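Side-chain contacts in mannosephosphate isomerase, putative (Archaeoglobus fulgidus, PDB 1ZX5), which probably catalyses the interconversion of D-mannose 6-phosphate and D-fructose 6-phosphate as a zinc-dependent type 1 mannose-6-phosphate isomerase: residues A[149-153]-A[154-158]; A[219-222]-A[223-226]; A[199-202]-A[203-207]; A[23-26]-A[27-31]. All coordinates share one frame; numbering follows the deposited sequence.

Contact 1 of 4, residues A[149-153]-A[154-158]. With LFR (beta-L-fructofuranose), chain B.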
# COMPACT_ATOMS: atom_id res chain seq x y z
N GLU A 149 -4.17 27.84 -14.93
CA GLU A 149 -2.82 27.71 -14.38
C GLU A 149 -2.70 26.53 -13.41
O GLU A 149 -1.81 25.67 -13.56
CB GLU A 149 -2.33 29.04 -13.79
CG GLU A 149 -1.59 29.93 -14.80
CD GLU A 149 -0.10 29.62 -14.90
OE1 GLU A 149 0.59 29.69 -13.86
OE2 GLU A 149 0.41 29.32 -16.01
N ASP A 150 -3.62 26.45 -12.45
CA ASP A 150 -3.63 25.33 -11.50
C ASP A 150 -5.04 25.05 -10.99
O ASP A 150 -5.31 25.16 -9.79
CB ASP A 150 -2.64 25.60 -10.35
CG ASP A 150 -2.58 24.47 -9.32
OD1 ASP A 150 -2.60 23.26 -9.71
OD2 ASP A 150 -2.50 24.80 -8.12
N PHE A 151 -5.93 24.67 -11.90
CA PHE A 151 -7.28 24.30 -11.50
C PHE A 151 -7.22 23.19 -10.45
O PHE A 151 -6.49 22.21 -10.62
CB PHE A 151 -8.13 23.87 -12.70
CG PHE A 151 -9.52 23.44 -12.30
CD1 PHE A 151 -10.50 24.39 -12.01
CD2 PHE A 151 -9.83 22.09 -12.17
CE1 PHE A 151 -11.78 24.00 -11.61
CE2 PHE A 151 -11.10 21.69 -11.77
CZ PHE A 151 -12.08 22.65 -11.49
N ASP A 152 -7.96 23.36 -9.36
CA ASP A 152 -7.96 22.36 -8.30
C ASP A 152 -8.94 21.25 -8.68
O ASP A 152 -10.14 21.35 -8.41
CB ASP A 152 -8.33 23.00 -6.95
CG ASP A 152 -8.16 22.05 -5.76
OD1 ASP A 152 -7.76 20.88 -5.95
OD2 ASP A 152 -8.42 22.47 -4.62
N PHE A 153 -8.43 20.20 -9.32
CA PHE A 153 -9.26 19.06 -9.73
C PHE A 153 -9.85 18.28 -8.55
O PHE A 153 -10.86 17.58 -8.72
CB PHE A 153 -8.48 18.11 -10.64
CG PHE A 153 -8.26 18.64 -12.03
CD1 PHE A 153 -9.28 18.57 -12.98
CD2 PHE A 153 -7.05 19.23 -12.38
CE1 PHE A 153 -9.09 19.05 -14.27
CE2 PHE A 153 -6.85 19.72 -13.66
CZ PHE A 153 -7.87 19.63 -14.62
N LYS A 154 -9.22 18.38 -7.38
CA LYS A 154 -9.73 17.75 -6.16
C LYS A 154 -11.13 18.27 -5.78
O LYS A 154 -11.88 17.55 -5.12
CB LYS A 154 -8.77 17.93 -4.98
CG LYS A 154 -7.32 17.51 -5.25
CD LYS A 154 -6.48 17.37 -3.96
CE LYS A 154 -6.54 18.63 -3.07
NZ LYS A 154 -6.15 19.87 -3.77
N THR A 155 -11.47 19.49 -6.19
CA THR A 155 -12.82 20.05 -5.97
C THR A 155 -13.93 19.26 -6.70
O THR A 155 -15.10 19.43 -6.40
CB THR A 155 -12.95 21.55 -6.37
OG1 THR A 155 -12.64 21.72 -7.76
CG2 THR A 155 -12.04 22.45 -5.53
N LEU A 156 -13.54 18.39 -7.64
CA LEU A 156 -14.51 17.61 -8.41
C LEU A 156 -14.73 16.21 -7.82
O LEU A 156 -15.58 15.45 -8.30
CB LEU A 156 -14.05 17.51 -9.87
CG LEU A 156 -13.77 18.83 -10.60
CD1 LEU A 156 -13.30 18.58 -12.02
CD2 LEU A 156 -15.00 19.76 -10.63
N LEU A 157 -13.99 15.89 -6.76
CA LEU A 157 -13.98 14.55 -6.19
C LEU A 157 -14.69 14.47 -4.84
O LEU A 157 -14.80 15.49 -4.14
CB LEU A 157 -12.53 14.04 -6.03
CG LEU A 157 -11.56 14.05 -7.22
CD1 LEU A 157 -10.27 13.34 -6.83
CD2 LEU A 157 -12.17 13.41 -8.45
N ASN A 158 -15.16 13.28 -4.47
CA ASN A 158 -15.64 13.06 -3.10
C ASN A 158 -14.50 13.38 -2.14
O ASN A 158 -13.38 12.89 -2.32
CB ASN A 158 -16.10 11.62 -2.86
CG ASN A 158 -17.20 11.18 -3.82
OD1 ASN A 158 -17.07 10.14 -4.49
ND2 ASN A 158 -18.28 11.95 -3.89
C1 LFR B . -4.63 20.17 -8.07
C2 LFR B . -3.74 20.16 -6.82
C3 LFR B . -2.26 20.03 -7.22
C4 LFR B . -1.57 21.30 -6.81
C5 LFR B . -2.63 22.18 -6.15
C6 LFR B . -2.24 22.55 -4.72
O1 LFR B . -5.52 19.04 -8.16
O2 LFR B . -4.09 19.11 -5.89
O3 LFR B . -1.61 18.95 -6.55
O4 LFR B . -1.04 21.92 -7.98
O5 LFR B . -3.87 21.45 -6.18
O6 LFR B . -2.95 23.70 -4.23

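Contact 2 of 4, residues A[219-222]-A[223-226]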
# COMPACT_ATOMS: atom_id res chain seq x y z
N LYS A 219 -15.17 3.83 0.20
CA LYS A 219 -14.91 3.67 1.63
C LYS A 219 -14.88 2.21 2.06
O LYS A 219 -15.77 1.43 1.72
CB LYS A 219 -15.99 4.38 2.43
CG LYS A 219 -15.68 5.80 2.86
CD LYS A 219 -16.93 6.39 3.53
CE LYS A 219 -16.58 7.34 4.67
NZ LYS A 219 -17.71 8.29 4.99
N GLY A 220 -13.85 1.82 2.81
CA GLY A 220 -13.84 0.51 3.46
C GLY A 220 -14.40 0.59 4.87
O GLY A 220 -14.89 1.64 5.28
N LYS A 221 -14.32 -0.51 5.61
CA LYS A 221 -14.68 -0.52 7.05
C LYS A 221 -13.52 -0.00 7.90
O LYS A 221 -12.37 -0.07 7.49
CB LYS A 221 -15.05 -1.93 7.51
CG LYS A 221 -16.36 -2.44 6.92
CD LYS A 221 -16.76 -3.79 7.48
CE LYS A 221 -17.90 -4.41 6.63
NZ LYS A 221 -18.58 -5.52 7.38
N LYS A 222 -13.84 0.51 9.08
CA LYS A 222 -12.82 0.92 10.04
C LYS A 222 -11.80 -0.21 10.26
O LYS A 222 -12.16 -1.33 10.63
CB LYS A 222 -13.47 1.35 11.36
CG LYS A 222 -12.49 1.80 12.46
CD LYS A 222 -11.66 3.04 12.09
CE LYS A 222 -12.45 4.32 12.27
NZ LYS A 222 -11.65 5.54 11.97
N GLY A 223 -10.53 0.08 9.98
CA GLY A 223 -9.43 -0.84 10.24
C GLY A 223 -9.36 -2.10 9.38
O GLY A 223 -8.65 -3.04 9.72
N MSE A 224 -10.07 -2.12 8.25
CA MSE A 224 -10.26 -3.36 7.51
C MSE A 224 -10.70 -3.08 6.09
O MSE A 224 -11.75 -2.48 5.86
CB MSE A 224 -11.35 -4.14 8.22
CG MSE A 224 -11.30 -5.63 8.12
SE MSE A 224 -12.88 -6.24 9.18
CE MSE A 224 -14.00 -6.87 7.68
N ALA A 225 -9.90 -3.53 5.12
CA ALA A 225 -10.25 -3.40 3.71
C ALA A 225 -9.63 -4.52 2.90
O ALA A 225 -8.59 -5.07 3.27
CB ALA A 225 -9.79 -2.04 3.16
N GLU A 226 -10.27 -4.87 1.78
CA GLU A 226 -9.73 -5.85 0.86
C GLU A 226 -10.13 -5.65 -0.61
O GLU A 226 -11.09 -4.95 -0.92
CB GLU A 226 -9.99 -7.30 1.32
CG GLU A 226 -11.41 -7.64 1.68
CD GLU A 226 -11.58 -9.07 2.24
OE1 GLU A 226 -10.88 -9.49 3.20
OE2 GLU A 226 -12.42 -9.79 1.69
O HOH W 1 -14.11 -2.99 4.06

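Contact 3 of 4, residues A[199-202]-A[203-207]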
# COMPACT_ATOMS: atom_id res chain seq x y z
N ASN A 199 0.90 16.03 -19.98
CA ASN A 199 1.82 14.93 -20.26
C ASN A 199 1.12 13.56 -20.29
O ASN A 199 1.43 12.72 -21.14
CB ASN A 199 2.97 14.94 -19.23
CG ASN A 199 4.06 13.93 -19.55
OD1 ASN A 199 4.11 12.84 -18.97
ND2 ASN A 199 4.94 14.27 -20.48
N ASP A 200 0.20 13.35 -19.34
CA ASP A 200 -0.47 12.06 -19.16
C ASP A 200 -1.90 12.01 -19.70
O ASP A 200 -2.56 10.99 -19.58
CB ASP A 200 -0.54 11.72 -17.67
CG ASP A 200 0.82 11.51 -17.03
OD1 ASP A 200 1.85 11.49 -17.72
OD2 ASP A 200 0.84 11.31 -15.79
N TRP A 201 -2.39 13.12 -20.26
CA TRP A 201 -3.81 13.24 -20.61
C TRP A 201 -4.34 12.17 -21.57
O TRP A 201 -5.46 11.70 -21.40
CB TRP A 201 -4.16 14.64 -21.14
CG TRP A 201 -5.64 14.87 -21.01
CD1 TRP A 201 -6.56 14.95 -22.03
CD2 TRP A 201 -6.40 14.97 -19.79
NE1 TRP A 201 -7.83 15.12 -21.52
CE2 TRP A 201 -7.76 15.13 -20.15
CE3 TRP A 201 -6.05 14.94 -18.43
CZ2 TRP A 201 -8.78 15.28 -19.19
CZ3 TRP A 201 -7.07 15.09 -17.48
CH2 TRP A 201 -8.41 15.26 -17.86
N GLU A 202 -3.54 11.79 -22.57
CA GLU A 202 -3.96 10.73 -23.50
C GLU A 202 -4.24 9.40 -22.79
O GLU A 202 -5.14 8.68 -23.19
CB GLU A 202 -2.95 10.52 -24.62
CG GLU A 202 -2.92 11.64 -25.65
CD GLU A 202 -4.25 11.80 -26.41
OE1 GLU A 202 -4.69 10.82 -27.07
OE2 GLU A 202 -4.85 12.90 -26.33
N LYS A 203 -3.46 9.10 -21.74
CA LYS A 203 -3.63 7.91 -20.94
C LYS A 203 -4.84 8.05 -20.01
O LYS A 203 -5.62 7.12 -19.87
CB LYS A 203 -2.38 7.58 -20.10
CG LYS A 203 -1.05 7.50 -20.85
CD LYS A 203 -1.00 6.36 -21.84
CE LYS A 203 0.38 6.26 -22.51
NZ LYS A 203 1.25 5.25 -21.81
N VAL A 204 -4.96 9.21 -19.36
CA VAL A 204 -6.11 9.54 -18.52
C VAL A 204 -7.43 9.30 -19.26
O VAL A 204 -8.33 8.64 -18.73
CB VAL A 204 -6.05 11.01 -17.99
CG1 VAL A 204 -7.35 11.39 -17.29
CG2 VAL A 204 -4.86 11.20 -17.05
N LYS A 205 -7.54 9.82 -20.48
CA LYS A 205 -8.76 9.70 -21.28
C LYS A 205 -9.18 8.24 -21.52
O LYS A 205 -10.36 7.92 -21.52
CB LYS A 205 -8.60 10.40 -22.63
CG LYS A 205 -8.58 11.92 -22.54
CD LYS A 205 -8.79 12.55 -23.93
CE LYS A 205 -7.60 12.28 -24.84
NZ LYS A 205 -7.66 13.07 -26.12
N LYS A 206 -8.20 7.38 -21.70
CA LYS A 206 -8.45 5.96 -21.94
C LYS A 206 -8.86 5.13 -20.72
O LYS A 206 -9.45 4.06 -20.87
CB LYS A 206 -7.22 5.35 -22.62
CG LYS A 206 -7.12 5.82 -24.08
CD LYS A 206 -5.86 5.32 -24.72
CE LYS A 206 -5.78 5.73 -26.19
NZ LYS A 206 -4.36 5.60 -26.65
N VAL A 207 -8.57 5.60 -19.51
CA VAL A 207 -8.79 4.78 -18.31
C VAL A 207 -9.74 5.42 -17.30
O VAL A 207 -10.26 4.73 -16.43
CB VAL A 207 -7.45 4.37 -17.61
CG1 VAL A 207 -6.45 3.82 -18.62
CG2 VAL A 207 -6.84 5.54 -16.85

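Contact 4 of 4, residues A[23-26]-A[27-31]. With EDO (1,2-ethanediol), chain C; ACY (acetic acid), chain F.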
# COMPACT_ATOMS: atom_id res chain seq x y z
N GLU A 23 7.69 15.18 7.22
CA GLU A 23 8.66 14.64 8.17
C GLU A 23 8.31 13.28 8.76
O GLU A 23 9.15 12.67 9.44
CB GLU A 23 8.90 15.63 9.32
CG GLU A 23 9.62 16.88 8.88
CD GLU A 23 9.89 17.86 10.01
OE1 GLU A 23 9.38 19.00 9.93
OE2 GLU A 23 10.63 17.51 10.96
N TRP A 24 7.09 12.82 8.51
CA TRP A 24 6.51 11.67 9.24
C TRP A 24 7.28 10.38 9.03
O TRP A 24 7.61 9.67 9.98
CB TRP A 24 5.02 11.49 8.85
CG TRP A 24 4.34 10.24 9.39
CD1 TRP A 24 4.13 9.91 10.72
CD2 TRP A 24 3.74 9.18 8.62
NE1 TRP A 24 3.45 8.71 10.80
CE2 TRP A 24 3.19 8.25 9.54
CE3 TRP A 24 3.59 8.94 7.24
CZ2 TRP A 24 2.54 7.08 9.13
CZ3 TRP A 24 2.95 7.77 6.82
CH2 TRP A 24 2.43 6.85 7.77
N ILE A 25 7.58 10.06 7.77
CA ILE A 25 8.26 8.80 7.45
C ILE A 25 9.67 8.71 8.08
O ILE A 25 9.96 7.73 8.76
CB ILE A 25 8.26 8.51 5.94
CG1 ILE A 25 6.83 8.17 5.49
CG2 ILE A 25 9.26 7.37 5.62
CD1 ILE A 25 6.66 8.05 4.01
N ALA A 26 10.51 9.71 7.86
CA ALA A 26 11.86 9.69 8.45
C ALA A 26 11.78 9.50 9.96
O ALA A 26 12.56 8.76 10.55
CB ALA A 26 12.63 10.96 8.11
N LEU A 27 10.79 10.16 10.59
CA LEU A 27 10.60 10.04 12.03
C LEU A 27 10.21 8.62 12.44
O LEU A 27 10.74 8.12 13.43
CB LEU A 27 9.58 11.07 12.53
CG LEU A 27 9.86 11.52 13.97
CD1 LEU A 27 10.98 12.57 13.99
CD2 LEU A 27 8.58 12.05 14.64
N LEU A 28 9.31 7.98 11.69
CA LEU A 28 9.03 6.55 11.89
C LEU A 28 10.30 5.73 11.87
O LEU A 28 10.46 4.83 12.68
CB LEU A 28 8.08 6.00 10.82
CG LEU A 28 6.60 6.39 10.92
CD1 LEU A 28 5.85 5.81 9.74
CD2 LEU A 28 6.01 5.94 12.25
N LYS A 29 11.21 6.06 10.95
CA LYS A 29 12.45 5.31 10.76
C LYS A 29 13.61 5.85 11.59
O LYS A 29 14.77 5.51 11.33
CB LYS A 29 12.84 5.26 9.27
CG LYS A 29 11.72 4.83 8.32
CD LYS A 29 11.26 3.41 8.59
CE LYS A 29 10.22 2.96 7.58
NZ LYS A 29 9.89 1.52 7.83
N GLY A 30 13.31 6.70 12.58
CA GLY A 30 14.29 7.12 13.58
C GLY A 30 15.21 8.28 13.24
O GLY A 30 16.24 8.44 13.89
N PHE A 31 14.86 9.10 12.25
CA PHE A 31 15.68 10.28 11.96
C PHE A 31 14.86 11.51 11.56
O PHE A 31 13.66 11.41 11.38
CB PHE A 31 16.83 9.97 10.96
CG PHE A 31 16.37 9.64 9.54
CD1 PHE A 31 16.61 10.52 8.49
CD2 PHE A 31 15.73 8.43 9.25
CE1 PHE A 31 16.21 10.22 7.16
CE2 PHE A 31 15.32 8.12 7.94
CZ PHE A 31 15.57 9.02 6.89
C1 EDO C . 0.96 5.79 13.02
O1 EDO C . 1.71 7.02 13.01
C2 EDO C . 1.50 4.85 11.93
O2 EDO C . 2.64 4.13 12.41
C ACY F . 13.24 0.07 7.32
O ACY F . 14.11 0.87 7.75
OXT ACY F . 12.20 0.41 6.73
CH3 ACY F . 13.47 -1.40 7.52
O HOH W 2 11.55 13.53 10.15

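Contact 1 of 4, residues A[149-153]-A[154-158]
Asp-152 and Lys-154 form a salt bridge between OD1 and NZ, 2.9 Å long, that carries the charged side of this turn. NZ meets the carboxylate oxygen on its syn side, 30° out of the carboxylate plane. The lysine gets there by curling: bends at chi3 and chi4 (-53° and -55°) turn the amine back over its own chain. The backbone N of Lys-154 adds a weak bond to the same OD1.

The bonds to backbone carbonyls are those of the short 3-10 segment. Asp-152 O takes two donors from Thr-155: the hydroxyl OG1, 2.6 Å away and almost in line with the C=O bond, and the backbone N, which comes from above the carbonyl plane. One residue on, Leu-156 N bonds to Phe-153 O at 3.0 Å.

The apolar side is built round Leu-156. Leu-156 CD1 lies at the edge of the Phe-151 ring, 3.8 Å from Phe-151 CE2, and also reaches CD1 of Phe-153 at 4.1 Å. Phe-151 CD2 in turn stands over the centre of the Phe-153 ring.

Beta-L-fructofuranose binds along the charged side. Its O4 donates to Asp-150 OD1 at 2.7 Å, Lys-154 NZ donates to its O2 at 3.1 Å, and Phe-153 N makes a weak bond to its O1; Gln-97 and Thr-96 bind it as well.

The turn links helix 139-146 to strand 157-161, with Phe-151, Phe-153 and Leu-156 resting on Lys-145, Leu-146 and Leu-142 of that helix.

Contact 2 of 4, residues A[219-222]-A[223-226]
Met-224, modelled as selenomethionine, runs alongside Lys-221 across a type II beta turn. Met-224 CB lies 3.8 Å from Lys-222 O, the carbonyl of the turn's central peptide. The torsion about CB-CG is fully extended (180°), which carries SE away from the backbone; at chi3 (109°) the chain bends, and the terminal CE of Met-224 ends 4.1 Å from CD of Lys-221. The lysine is extended beyond CG and the two chains lie side by side, pointing the same way, with a loose methyl-to-methylene touch near their ends.

In the backbone, Met-224 N bonds to Lys-221 O at 3.2 Å. The return bond, Lys-221 N to Met-224 O, is weak, and a water reinforces it: the water accepts from Lys-221 N at 2.9 Å and donates to Met-224 O at 3.0 Å. Gly-223, third in the turn, has phi 69°, and a beta carbon here would clash with Lys-222 O. Lys-222 bends at chi2 and chi3 before NZ leaves for Pro-164 O, Thr-163 and a salt bridge with Asp-166.

The turn leads into strand 224-226, an outermost strand of a five-stranded antiparallel sheet, beside 230-237. Gly-220, before the turn, bonds through the backbone to Thr-167, and Ala-225 touches Thr-167 and Val-169. The Thr-167 hydroxyl lies within hydrogen-bonding reach of both Lys-221 O and Met-224 O, with one proton to share between them, which ties the turn to strand 167-170 of the six-stranded sheet.

Contact 3 of 4, residues A[199-202]-A[203-207]
Asp-200 starts the contact through its carbonyl, which accepts Val-204 N at 3.0 Å, in the carbonyl plane and nearly straight at 170°, along with a weak bond from Lys-203 N. Val-204 CG2 sits 3.4 Å from this same Asp-200 O. The Asp-200 carboxylate is engaged elsewhere, OD2 accepting from Phe-195 N.

Trp-201 comes next. With CG trans to the backbone N (chi1 -160°), its indole is swung along the helix, where two side chains of the next turn reach it. Val-204 CG1 stands over one face of the six-membered ring, 4.0 Å from its centroid and displaced toward the rim, as a CH-pi contact. Lys-205 crosses the indole at about a right angle, its CG approaching Trp-201 NE1 to 3.4 Å and its CD following the pyrrole side. NE1 itself hydrogen-bonds to Glu-143 OE2. Trp-201 O receives Lys-205 N at 3.0 Å.

Glu-202 ends the walk. Its chain bends at chi2 and runs beside that of Lys-205, and Glu-202 OE2 takes Lys-205 NZ at 2.8 Å on the syn side, 32° out of the carboxylate plane. Were Lys-205 an alanine, Glu-202 would probably lose the cation paired with it, and Trp-201 NE1 and CD1 the methylenes beside them.

Backbone bonds four residues apart and a Glu-Lys pair three apart are alpha-helical features. Helix 201-207 is also amphipathic: Trp-201 and Val-204 are buried, Glu-202 and Lys-206 exposed, and Trp-201 packs on Leu-142 and Leu-146 of helix 139-146.

Contact 4 of 4, residues A[23-26]-A[27-31]
Ala-26 and Phe-31 meet in the Schellman motif that ends helix 24-28. Phe-31 N bonds back to Ala-26 O at 2.9 Å, approaching from above the carbonyl plane, and inside this bond Gly-30 N reaches Leu-27 O at 3.1 Å. Gly-30, the C-prime residue, has a phi of 85°.

The phenyl ring then folds back on the helix. With its CG held between the backbone N and the carbonyl carbon (chi1 68°), one face lies over Ala-26: Ala-26 CB is 3.7 Å from the Phe-31 ring centroid, only 11° off the normal, a CH-pi contact. A serine in place of Phe-31 would probably leave Ala-26 CB without its aromatic cover and open a gap beside the helix end.

On another side of the helix, Leu-28 CD1 makes the second CH-pi contact, 3.9 Å from the centroid of the six-membered ring of Trp-24 and offset toward CZ2 and CE2. The backbone bond Leu-28 N to Trp-24 O sets this pair one turn apart; Lys-29 N to Ile-25 O continues the helix.

Farther out, Ile-25 packs on strands 15-17, 36-41 and 85-92. Lys-29 sends NZ to Gly-272 O, to Glu-41 in a salt bridge and to OXT of a bound acetic acid at 2.8 Å. At the ring edge, Trp-24 NE1 donates in the ring plane to O1 of an ethanediol, 3.3 Å away and, like the acetic acid, probably from the crystallisation liquor.

In the fold
Contacts 1 and 3 belong together: their centres are about 17 Å apart, their nearest atoms about 5 Å, and both pack on helix 139-146. Phe-196 lies between them, edge-to-face with Phe-153 of contact 1 and with Trp-201 of contact 3. Contact 1 holds five residues of the fructofuranose pocket; Trp-201 stays about 10 Å from the sugar. Contact 2, in the C-terminal cupin domain, lies about 26 Å from contact 1 between centres, although their nearest atoms come within about 8 Å. Contact 4, in the type I catalytic domain, is the most distant from contact 1, at about 30 Å between centres, and reaches Gly-272 directly and Tyr-253 through an ethanediol.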